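Cell divisionFtsK/SpoIIIE (Thermomonospora curvata, PDB 4NH0) is a multidomain ATPase of the type VII (ESX) secretion system that binds the substrate EsxB and might serve as the translocase subunit of the export machinery. Local coordinates at residues A[938-948]-A[1068-1079]; A[719-730]-A[782-790]. All coordinates share one frame; numbering follows the deposited sequence.

Contact 1 of 2, residues A[938-948]-A[1068-1079]; sequences FNTDPHFLVFG and RDIGLHLIIARS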
loop_
_atom_site.group_PDB
_atom_site.type_symbol
_atom_site.label_atom_id
_atom_site.label_comp_id
_atom_site.label_asym_id
_atom_site.label_seq_id
_atom_site.Cartn_x
_atom_site.Cartn_y
_atom_site.Cartn_z
ATOM N N PHE A 938 1.691 32.675 -40.306
ATOM C CA PHE A 938 1.601 34.110 -40.547
ATOM C C PHE A 938 0.473 34.489 -41.504
ATOM O O PHE A 938 0.396 35.630 -41.958
ATOM C CB PHE A 938 2.930 34.640 -41.087
ATOM C CG PHE A 938 4.040 34.632 -40.078
ATOM C CD1 PHE A 938 3.998 35.468 -38.977
ATOM C CD2 PHE A 938 5.132 33.797 -40.233
ATOM C CE1 PHE A 938 5.017 35.468 -38.047
ATOM C CE2 PHE A 938 6.155 33.793 -39.306
ATOM C CZ PHE A 938 6.097 34.629 -38.213
ATOM N N ASN A 939 -0.396 33.535 -41.814
ATOM C CA ASN A 939 -1.577 33.820 -42.617
ATOM C C ASN A 939 -2.789 34.036 -41.722
ATOM O O ASN A 939 -3.816 34.553 -42.159
ATOM C CB ASN A 939 -1.847 32.689 -43.611
ATOM C CG ASN A 939 -0.825 32.640 -44.729
ATOM O OD1 ASN A 939 -0.232 33.656 -45.087
ATOM N ND2 ASN A 939 -0.619 31.454 -45.289
ATOM N N THR A 940 -2.653 33.635 -40.463
ATOM C CA THR A 940 -3.719 33.793 -39.483
ATOM C C THR A 940 -3.417 34.951 -38.538
ATOM O O THR A 940 -4.223 35.868 -38.386
ATOM C CB THR A 940 -3.925 32.506 -38.669
ATOM O OG1 THR A 940 -2.681 32.108 -38.082
ATOM C CG2 THR A 940 -4.429 31.389 -39.565
ATOM N N ASP A 941 -2.251 34.901 -37.904
ATOM C CA ASP A 941 -1.801 35.979 -37.034
ATOM C C ASP A 941 -0.476 36.540 -37.542
ATOM O O ASP A 941 0.522 35.825 -37.607
ATOM C CB ASP A 941 -1.665 35.490 -35.593
ATOM C CG ASP A 941 -2.996 35.097 -34.984
ATOM O OD1 ASP A 941 -4.032 35.643 -35.415
ATOM O OD2 ASP A 941 -3.007 34.243 -34.073
ATOM N N PRO A 942 -0.466 37.831 -37.900
ATOM C CA PRO A 942 0.645 38.479 -38.605
ATOM C C PRO A 942 1.914 38.702 -37.781
ATOM O O PRO A 942 2.991 38.791 -38.368
ATOM C CB PRO A 942 0.046 39.825 -39.020
ATOM C CG PRO A 942 -1.002 40.093 -38.011
ATOM C CD PRO A 942 -1.586 38.758 -37.668
ATOM N N HIS A 943 1.803 38.790 -36.460
ATOM C CA HIS A 943 2.953 39.174 -35.643
ATOM C C HIS A 943 3.420 38.080 -34.687
ATOM O O HIS A 943 2.715 37.101 -34.451
ATOM C CB HIS A 943 2.627 40.438 -34.846
ATOM C CG HIS A 943 2.067 41.549 -35.678
ATOM N ND1 HIS A 943 2.841 42.297 -36.539
ATOM C CD2 HIS A 943 0.809 42.038 -35.781
ATOM C CE1 HIS A 943 2.084 43.199 -37.137
ATOM N NE2 HIS A 943 0.847 43.064 -36.695
ATOM N N PHE A 944 4.620 38.261 -34.144
ATOM C CA PHE A 944 5.170 37.354 -33.142
ATOM C C PHE A 944 6.138 38.095 -32.224
ATOM O O PHE A 944 6.873 38.974 -32.666
ATOM C CB PHE A 944 5.875 36.170 -33.806
ATOM C CG PHE A 944 6.516 35.223 -32.832
ATOM C CD1 PHE A 944 5.749 34.319 -32.119
ATOM C CD2 PHE A 944 7.884 35.238 -32.628
ATOM C CE1 PHE A 944 6.333 33.450 -31.221
ATOM C CE2 PHE A 944 8.473 34.372 -31.732
ATOM C CZ PHE A 944 7.697 33.477 -31.028
ATOM N N LEU A 945 6.137 37.727 -30.946
ATOM C CA LEU A 945 6.941 38.418 -29.944
ATOM C C LEU A 945 7.547 37.442 -28.940
ATOM O O LEU A 945 6.876 36.519 -28.485
ATOM C CB LEU A 945 6.083 39.459 -29.220
ATOM C CG LEU A 945 6.725 40.294 -28.114
ATOM C CD1 LEU A 945 7.918 41.066 -28.645
ATOM C CD2 LEU A 945 5.700 41.239 -27.513
ATOM N N VAL A 946 8.813 37.644 -28.590
ATOM C CA VAL A 946 9.490 36.736 -27.668
ATOM C C VAL A 946 10.364 37.467 -26.643
ATOM O O VAL A 946 11.188 38.309 -26.997
ATOM C CB VAL A 946 10.355 35.708 -28.439
ATOM C CG1 VAL A 946 11.214 36.397 -29.485
ATOM C CG2 VAL A 946 11.211 34.893 -27.484
ATOM N N PHE A 947 10.163 37.141 -25.369
ATOM C CA PHE A 947 10.976 37.684 -24.284
ATOM C C PHE A 947 11.921 36.619 -23.738
ATOM O O PHE A 947 11.625 35.427 -23.803
ATOM C CB PHE A 947 10.095 38.216 -23.152
ATOM C CG PHE A 947 9.195 39.346 -23.556
ATOM C CD1 PHE A 947 9.631 40.658 -23.482
ATOM C CD2 PHE A 947 7.905 39.101 -23.993
ATOM C CE1 PHE A 947 8.804 41.701 -23.848
ATOM C CE2 PHE A 947 7.073 40.139 -24.358
ATOM C CZ PHE A 947 7.524 41.440 -24.285
ATOM N N GLY A 948 13.054 37.050 -23.191
ATOM C CA GLY A 948 14.014 36.129 -22.609
ATOM C C GLY A 948 15.283 36.814 -22.140
ATOM O O GLY A 948 15.724 37.792 -22.738
ATOM N N ARG A 1068 -2.995 43.344 -41.226
ATOM C CA ARG A 1068 -3.618 42.188 -41.857
ATOM C C ARG A 1068 -4.126 42.532 -43.253
ATOM O O ARG A 1068 -4.017 41.728 -44.178
ATOM C CB ARG A 1068 -4.760 41.661 -40.987
ATOM C CG ARG A 1068 -5.264 40.287 -41.387
ATOM C CD ARG A 1068 -6.042 39.647 -40.251
ATOM N NE ARG A 1068 -5.274 39.644 -39.010
ATOM C CZ ARG A 1068 -5.682 39.082 -37.877
ATOM N NH1 ARG A 1068 -6.857 38.470 -37.823
ATOM N NH2 ARG A 1068 -4.914 39.129 -36.798
ATOM N N ASP A 1069 -4.677 43.733 -43.401
ATOM C CA ASP A 1069 -5.171 44.196 -44.694
ATOM C C ASP A 1069 -4.015 44.534 -45.628
ATOM O O ASP A 1069 -4.193 44.636 -46.840
ATOM C CB ASP A 1069 -6.083 45.410 -44.519
ATOM C CG ASP A 1069 -7.408 45.053 -43.875
ATOM O OD1 ASP A 1069 -7.896 43.926 -44.102
ATOM O OD2 ASP A 1069 -7.963 45.900 -43.144
ATOM N N ILE A 1070 -2.831 44.713 -45.054
ATOM C CA ILE A 1070 -1.625 44.926 -45.839
ATOM C C ILE A 1070 -0.685 43.741 -45.636
ATOM O O ILE A 1070 -1.078 42.730 -45.058
ATOM C CB ILE A 1070 -0.926 46.244 -45.461
ATOM C CG1 ILE A 1070 -0.516 46.233 -43.990
ATOM C CG2 ILE A 1070 -1.843 47.424 -45.735
ATOM C CD1 ILE A 1070 -0.007 47.567 -43.487
ATOM N N GLY A 1071 0.550 43.856 -46.113
ATOM C CA GLY A 1071 1.490 42.753 -46.027
ATOM C C GLY A 1071 2.580 42.956 -44.993
ATOM O O GLY A 1071 3.752 42.695 -45.259
ATOM N N LEU A 1072 2.191 43.408 -43.807
ATOM C CA LEU A 1072 3.156 43.728 -42.761
ATOM C C LEU A 1072 3.237 42.636 -41.699
ATOM O O LEU A 1072 2.221 42.075 -41.292
ATOM C CB LEU A 1072 2.802 45.066 -42.110
ATOM C CG LEU A 1072 3.779 45.621 -41.074
ATOM C CD1 LEU A 1072 5.170 45.751 -41.666
ATOM C CD2 LEU A 1072 3.290 46.961 -40.555
ATOM N N HIS A 1073 4.455 42.341 -41.257
ATOM C CA HIS A 1073 4.678 41.355 -40.206
ATOM C C HIS A 1073 5.788 41.810 -39.263
ATOM O O HIS A 1073 6.855 42.230 -39.706
ATOM C CB HIS A 1073 5.031 39.993 -40.806
ATOM C CG HIS A 1073 3.953 39.409 -41.662
ATOM N ND1 HIS A 1073 2.730 39.021 -41.158
ATOM C CD2 HIS A 1073 3.915 39.140 -42.989
ATOM C CE1 HIS A 1073 1.985 38.543 -42.138
ATOM N NE2 HIS A 1073 2.679 38.604 -43.258
ATOM N N LEU A 1074 5.529 41.724 -37.963
ATOM C CA LEU A 1074 6.517 42.110 -36.963
ATOM C C LEU A 1074 7.013 40.906 -36.174
ATOM O O LEU A 1074 6.232 40.205 -35.531
ATOM C CB LEU A 1074 5.937 43.155 -36.008
ATOM C CG LEU A 1074 6.359 44.605 -36.244
ATOM C CD1 LEU A 1074 7.843 44.773 -35.973
ATOM C CD2 LEU A 1074 6.021 45.042 -37.658
ATOM N N ILE A 1075 8.319 40.673 -36.231
ATOM C CA ILE A 1075 8.944 39.598 -35.475
ATOM C C ILE A 1075 9.996 40.192 -34.548
ATOM O O ILE A 1075 11.068 40.602 -34.991
ATOM C CB ILE A 1075 9.586 38.551 -36.400
ATOM C CG1 ILE A 1075 8.591 38.116 -37.476
ATOM C CG2 ILE A 1075 10.063 37.354 -35.598
ATOM C CD1 ILE A 1075 9.138 37.099 -38.439
ATOM N N ILE A 1076 9.680 40.237 -33.257
ATOM C CA ILE A 1076 10.471 41.003 -32.303
ATOM C C ILE A 1076 11.010 40.155 -31.154
ATOM O O ILE A 1076 10.296 39.326 -30.593
ATOM C CB ILE A 1076 9.635 42.163 -31.718
ATOM C CG1 ILE A 1076 9.135 43.079 -32.834
ATOM C CG2 ILE A 1076 10.436 42.961 -30.712
ATOM C CD1 ILE A 1076 8.252 44.200 -32.347
ATOM N N ALA A 1077 12.279 40.368 -30.815
ATOM C CA ALA A 1077 12.880 39.757 -29.637
ATOM C C ALA A 1077 13.377 40.835 -28.682
ATOM O O ALA A 1077 14.031 41.790 -29.100
ATOM C CB ALA A 1077 14.016 38.841 -30.031
ATOM N N ARG A 1078 13.070 40.681 -27.398
ATOM C CA ARG A 1078 13.488 41.656 -26.401
ATOM C C ARG A 1078 14.077 40.975 -25.172
ATOM O O ARG A 1078 13.646 39.888 -24.789
ATOM C CB ARG A 1078 12.312 42.544 -25.992
ATOM C CG ARG A 1078 12.716 43.739 -25.144
ATOM C CD ARG A 1078 11.514 44.470 -24.577
ATOM N NE ARG A 1078 11.926 45.614 -23.770
ATOM C CZ ARG A 1078 12.547 45.513 -22.600
ATOM N NH1 ARG A 1078 12.829 44.320 -22.098
ATOM N NH2 ARG A 1078 12.888 46.605 -21.932
ATOM N N SER A 1079 15.063 41.621 -24.556
ATOM C CA SER A 1079 15.668 41.107 -23.336
ATOM C C SER A 1079 14.663 41.087 -22.193
ATOM O O SER A 1079 13.557 41.613 -22.314
ATOM C CB SER A 1079 16.888 41.942 -22.942
ATOM O OG SER A 1079 17.483 41.441 -21.758
#

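Contact 2 of 2, residues A[719-730]-A[782-790]; sequences ADRIRRTVAEVS and YEALEDSIT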
loop_
_atom_site.group_PDB
_atom_site.type_symbol
_atom_site.label_atom_id
_atom_site.label_comp_id
_atom_site.label_asym_id
_atom_site.label_seq_id
_atom_site.Cartn_x
_atom_site.Cartn_y
_atom_site.Cartn_z
ATOM N N ALA A 719 10.630 18.333 -11.340
ATOM C CA ALA A 719 9.308 18.751 -11.793
ATOM C C ALA A 719 9.075 18.445 -13.269
ATOM O O ALA A 719 7.951 18.165 -13.680
ATOM C CB ALA A 719 9.111 20.234 -11.530
ATOM N N ASP A 720 10.138 18.508 -14.063
ATOM C CA ASP A 720 10.034 18.260 -15.496
ATOM C C ASP A 720 9.633 16.818 -15.789
ATOM O O ASP A 720 8.828 16.557 -16.680
ATOM C CB ASP A 720 11.355 18.588 -16.194
ATOM C CG ASP A 720 11.654 20.072 -16.212
ATOM O OD1 ASP A 720 11.255 20.748 -17.183
ATOM O OD2 ASP A 720 12.292 20.564 -15.258
ATOM N N ARG A 721 10.197 15.884 -15.031
ATOM C CA ARG A 721 9.927 14.467 -15.241
ATOM C C ARG A 721 8.563 14.078 -14.687
ATOM O O ARG A 721 7.964 13.098 -15.122
ATOM C CB ARG A 721 11.021 13.614 -14.597
ATOM C CG ARG A 721 11.007 12.159 -15.027
ATOM C CD ARG A 721 12.281 11.448 -14.614
ATOM N NE ARG A 721 12.452 10.196 -15.342
ATOM C CZ ARG A 721 13.128 10.087 -16.481
ATOM N NH1 ARG A 721 13.697 11.156 -17.020
ATOM N NH2 ARG A 721 13.235 8.911 -17.082
ATOM N N ILE A 722 8.077 14.853 -13.723
ATOM C CA ILE A 722 6.779 14.594 -13.112
ATOM C C ILE A 722 5.648 14.850 -14.102
ATOM O O ILE A 722 4.735 14.038 -14.236
ATOM C CB ILE A 722 6.569 15.458 -11.855
ATOM C CG1 ILE A 722 7.459 14.959 -10.716
ATOM C CG2 ILE A 722 5.120 15.420 -11.410
ATOM C CD1 ILE A 722 7.423 15.834 -9.489
ATOM N N ARG A 723 5.718 15.978 -14.802
ATOM C CA ARG A 723 4.708 16.320 -15.794
ATOM C C ARG A 723 4.727 15.330 -16.950
ATOM O O ARG A 723 3.681 14.929 -17.455
ATOM C CB ARG A 723 4.926 17.736 -16.328
ATOM C CG ARG A 723 5.068 18.804 -15.262
ATOM C CD ARG A 723 5.149 20.181 -15.896
ATOM N NE ARG A 723 5.926 21.116 -15.091
ATOM C CZ ARG A 723 7.224 21.340 -15.261
ATOM N NH1 ARG A 723 7.890 20.694 -16.207
ATOM N NH2 ARG A 723 7.857 22.209 -14.486
ATOM N N ARG A 724 5.928 14.939 -17.364
ATOM C CA ARG A 724 6.098 14.032 -18.492
ATOM C C ARG A 724 5.657 12.611 -18.165
ATOM O O ARG A 724 5.119 11.913 -19.022
ATOM C CB ARG A 724 7.555 14.031 -18.957
ATOM C CG ARG A 724 7.937 15.245 -19.782
ATOM C CD ARG A 724 7.051 15.356 -21.008
ATOM N NE ARG A 724 7.066 14.128 -21.797
ATOM C CZ ARG A 724 6.172 13.831 -22.734
ATOM N NH1 ARG A 724 5.183 14.671 -22.999
ATOM N NH2 ARG A 724 6.263 12.691 -23.401
ATOM N N THR A 725 5.890 12.186 -16.928
ATOM C CA THR A 725 5.476 10.860 -16.482
ATOM C C THR A 725 3.965 10.703 -16.610
ATOM O O THR A 725 3.470 9.644 -16.988
ATOM C CB THR A 725 5.897 10.596 -15.025
ATOM O OG1 THR A 725 7.320 10.713 -14.908
ATOM C CG2 THR A 725 5.476 9.206 -14.588
ATOM N N VAL A 726 3.238 11.770 -16.307
ATOM C CA VAL A 726 1.787 11.769 -16.426
ATOM C C VAL A 726 1.375 11.959 -17.883
ATOM O O VAL A 726 0.405 11.361 -18.347
ATOM C CB VAL A 726 1.153 12.871 -15.554
ATOM C CG1 VAL A 726 -0.361 12.839 -15.664
ATOM C CG2 VAL A 726 1.582 12.708 -14.109
ATOM N N ALA A 727 2.127 12.786 -18.602
ATOM C CA ALA A 727 1.836 13.067 -20.003
ATOM C C ALA A 727 2.047 11.836 -20.877
ATOM O O ALA A 727 1.323 11.625 -21.849
ATOM C CB ALA A 727 2.694 14.215 -20.501
ATOM N N GLU A 728 3.042 11.029 -20.529
ATOM C CA GLU A 728 3.352 9.827 -21.292
ATOM C C GLU A 728 2.216 8.814 -21.204
ATOM O O GLU A 728 1.836 8.208 -22.203
ATOM C CB GLU A 728 4.654 9.196 -20.796
ATOM C CG GLU A 728 5.119 8.018 -21.629
ATOM C CD GLU A 728 5.545 8.431 -23.020
ATOM O OE1 GLU A 728 6.171 9.501 -23.151
ATOM O OE2 GLU A 728 5.248 7.692 -23.981
ATOM N N VAL A 729 1.678 8.639 -20.003
ATOM C CA VAL A 729 0.588 7.698 -19.779
ATOM C C VAL A 729 -0.707 8.213 -20.397
ATOM O O VAL A 729 -1.491 7.443 -20.951
ATOM C CB VAL A 729 0.377 7.434 -18.277
ATOM C CG1 VAL A 729 -0.739 6.430 -18.061
ATOM C CG2 VAL A 729 1.664 6.939 -17.642
ATOM N N SER A 730 -0.922 9.522 -20.304
ATOM C CA SER A 730 -2.096 10.152 -20.894
ATOM C C SER A 730 -2.132 9.920 -22.398
ATOM O O SER A 730 -3.191 9.686 -22.974
ATOM C CB SER A 730 -2.112 11.651 -20.596
ATOM O OG SER A 730 -2.155 11.897 -19.201
ATOM N N TYR A 782 1.206 20.397 -7.760
ATOM C CA TYR A 782 0.804 20.166 -9.142
ATOM C C TYR A 782 -0.702 19.954 -9.249
ATOM O O TYR A 782 -1.156 18.847 -9.530
ATOM C CB TYR A 782 1.537 18.953 -9.722
ATOM C CG TYR A 782 3.040 18.999 -9.561
ATOM C CD1 TYR A 782 3.840 19.622 -10.508
ATOM C CD2 TYR A 782 3.656 18.414 -8.465
ATOM C CE1 TYR A 782 5.213 19.664 -10.364
ATOM C CE2 TYR A 782 5.027 18.452 -8.313
ATOM C CZ TYR A 782 5.801 19.078 -9.265
ATOM O OH TYR A 782 7.167 19.117 -9.116
ATOM N N GLU A 783 -1.470 21.016 -9.022
ATOM C CA GLU A 783 -2.926 20.933 -9.072
ATOM C C GLU A 783 -3.416 20.463 -10.437
ATOM O O GLU A 783 -4.398 19.727 -10.536
ATOM C CB GLU A 783 -3.553 22.286 -8.726
ATOM C CG GLU A 783 -5.026 22.398 -9.094
ATOM C CD GLU A 783 -5.735 23.515 -8.359
ATOM O OE1 GLU A 783 -5.112 24.139 -7.476
ATOM O OE2 GLU A 783 -6.919 23.771 -8.667
ATOM N N ALA A 784 -2.716 20.882 -11.486
ATOM C CA ALA A 784 -3.084 20.533 -12.852
ATOM C C ALA A 784 -3.087 19.024 -13.074
ATOM O O ALA A 784 -3.873 18.506 -13.865
ATOM C CB ALA A 784 -2.141 21.205 -13.836
ATOM N N LEU A 785 -2.209 18.324 -12.364
ATOM C CA LEU A 785 -2.063 16.884 -12.529
ATOM C C LEU A 785 -3.102 16.103 -11.731
ATOM O O LEU A 785 -3.250 14.898 -11.916
ATOM C CB LEU A 785 -0.658 16.437 -12.121
ATOM C CG LEU A 785 0.436 16.445 -13.191
ATOM C CD1 LEU A 785 0.578 17.806 -13.847
ATOM C CD2 LEU A 785 1.753 16.017 -12.579
ATOM N N GLU A 786 -3.814 16.786 -10.841
ATOM C CA GLU A 786 -4.859 16.132 -10.064
ATOM C C GLU A 786 -5.993 15.691 -10.975
ATOM O O GLU A 786 -6.407 14.535 -10.947
ATOM C CB GLU A 786 -5.398 17.055 -8.970
ATOM C CG GLU A 786 -6.530 16.434 -8.163
ATOM C CD GLU A 786 -7.062 17.353 -7.085
ATOM O OE1 GLU A 786 -6.773 18.566 -7.135
ATOM O OE2 GLU A 786 -7.774 16.861 -6.184
ATOM N N ASP A 787 -6.488 16.620 -11.785
ATOM C CA ASP A 787 -7.569 16.328 -12.715
ATOM C C ASP A 787 -7.065 15.466 -13.864
ATOM O O ASP A 787 -7.828 14.723 -14.479
ATOM C CB ASP A 787 -8.182 17.622 -13.254
ATOM C CG ASP A 787 -8.479 18.625 -12.158
ATOM O OD1 ASP A 787 -9.439 18.404 -11.389
ATOM O OD2 ASP A 787 -7.753 19.638 -12.066
ATOM N N SER A 788 -5.772 15.576 -14.149
ATOM C CA SER A 788 -5.146 14.786 -15.202
ATOM C C SER A 788 -5.142 13.306 -14.842
ATOM O O SER A 788 -5.703 12.484 -15.564
ATOM C CB SER A 788 -3.719 15.273 -15.454
ATOM O OG SER A 788 -3.091 14.511 -16.468
ATOM N N ILE A 789 -4.513 12.977 -13.718
ATOM C CA ILE A 789 -4.441 11.600 -13.244
ATOM C C ILE A 789 -5.832 11.067 -12.904
ATOM O O ILE A 789 -6.091 9.870 -13.003
ATOM C CB ILE A 789 -3.513 11.487 -12.013
ATOM C CG1 ILE A 789 -2.095 11.923 -12.379
ATOM C CG2 ILE A 789 -3.485 10.070 -11.473
ATOM C CD1 ILE A 789 -1.081 11.701 -11.279
ATOM N N THR A 790 -6.734 11.966 -12.525
ATOM C CA THR A 790 -8.099 11.580 -12.186
ATOM C C THR A 790 -8.809 10.954 -13.382
ATOM O O THR A 790 -9.463 9.920 -13.252
ATOM C CB THR A 790 -8.920 12.781 -11.686
ATOM O OG1 THR A 790 -8.291 13.340 -10.527
ATOM C CG2 THR A 790 -10.332 12.354 -11.327
#

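Contact 1 of 2, residues A[938-948]-A[1068-1079]
H1073 meets P942 where strand 1072-1078 adjoins the chain leading into strand 944-947. H1073 CB lies 3.4 Å from P942 O; chi1 (-62°) places CG beside its own backbone N, and the turn about CB-CG brings the ND1 edge to that carbonyl. H1073 ND1 donates to P942 O at 2.8 Å, on an in-plane lone pair of the carbonyl, with an N-H...O angle of 145° and the oxygen slightly out of the ring plane. H1073 CE1 comes to 3.3 Å from F938 O, while F938 CB lies over one ring face and H1073 NE2 is hydrogen-bonded to E1039 OE1. Replacing this histidine by an alanine is likely to leave P942 O without its side-chain donor and E1039 without its imidazole partner. Across the pair, H943 ND1 weakly accepts L1074 N at 3.1 Å. From there the strands run parallel, 5° apart, bonded from F944 N to L1074 O (2.9 Å) through to R1078 N and V946 O. This is the parallel core of a P-loop NTPase fold, strand 944-947 leading into the FtsK 3 ATP-binding loop. The chemistry implies a regular backbone ladder between apolar side chains such as L945 and I1076, the imidazoles adding one good bond at P942 and a weak one at L1074.

Contact 2 of 2, residues A[719-730]-A[782-790]
Helix 719-730 and helix 784-790 run roughly parallel, their axes 10.5 Å apart at closest approach and inclined by 25°, as neighbouring helices on one side of the FtsK 2 alpha/beta sheet in a P-loop NTPase fold. Their CA atoms come nearest at V726 and I789, and Y782, the first residue past helix 775-781, precedes the second helix in the chain. I722 CG2 stands over the centre of the Y782 ring, 4.2 Å from the centroid and 5° off the normal, a CH-pi contact. The other branch of I722 reaches the phenol end, with CD1 3.6 Å from Y782 CZ, while A719 CB comes to the ring edge near its plane. I722 CG2 also touches L785 CD2, at 3.6 Å, and V726 CG2 presses on that methyl from the next helical turn. With CG1 anti to the backbone N (chi1 -179°), V726 CG1 lies 3.3 Å from S788 OG and also meets I789 CG1, while CG2 faces mainly the leucine. I789 and I722 also reach the sheet, touching L770 and L694 respectively. At the far end S730 OG hydrogen-bonds to V726 O at 2.8 Å, from the opposite face of the carbonyl plane to S730 N.

Along the chain the contacts come in series: contact 2 closes at 790, well before contact 1 opens at 938. Their centres lie 32 Å apart and their nearest atoms about 16 Å apart, without touching. They share no sheet. Contact 2 joins helices packed against the ten-stranded sheet of FtsK 2, whereas contact 1 pairs two strands within the sheet of FtsK 3, with the side chains of S1079 and A1077 about 7 Å from the bound ATP and magnesium ion respectively. The two modules do meet: R723 forms a salt bridge with E928, directly after strand 922-927, and D720 one with R1127 on strand 1127-1132, both strands of contact 1's sheet. Such charged pairs fit the rigid cytoplasmic architecture of EccC.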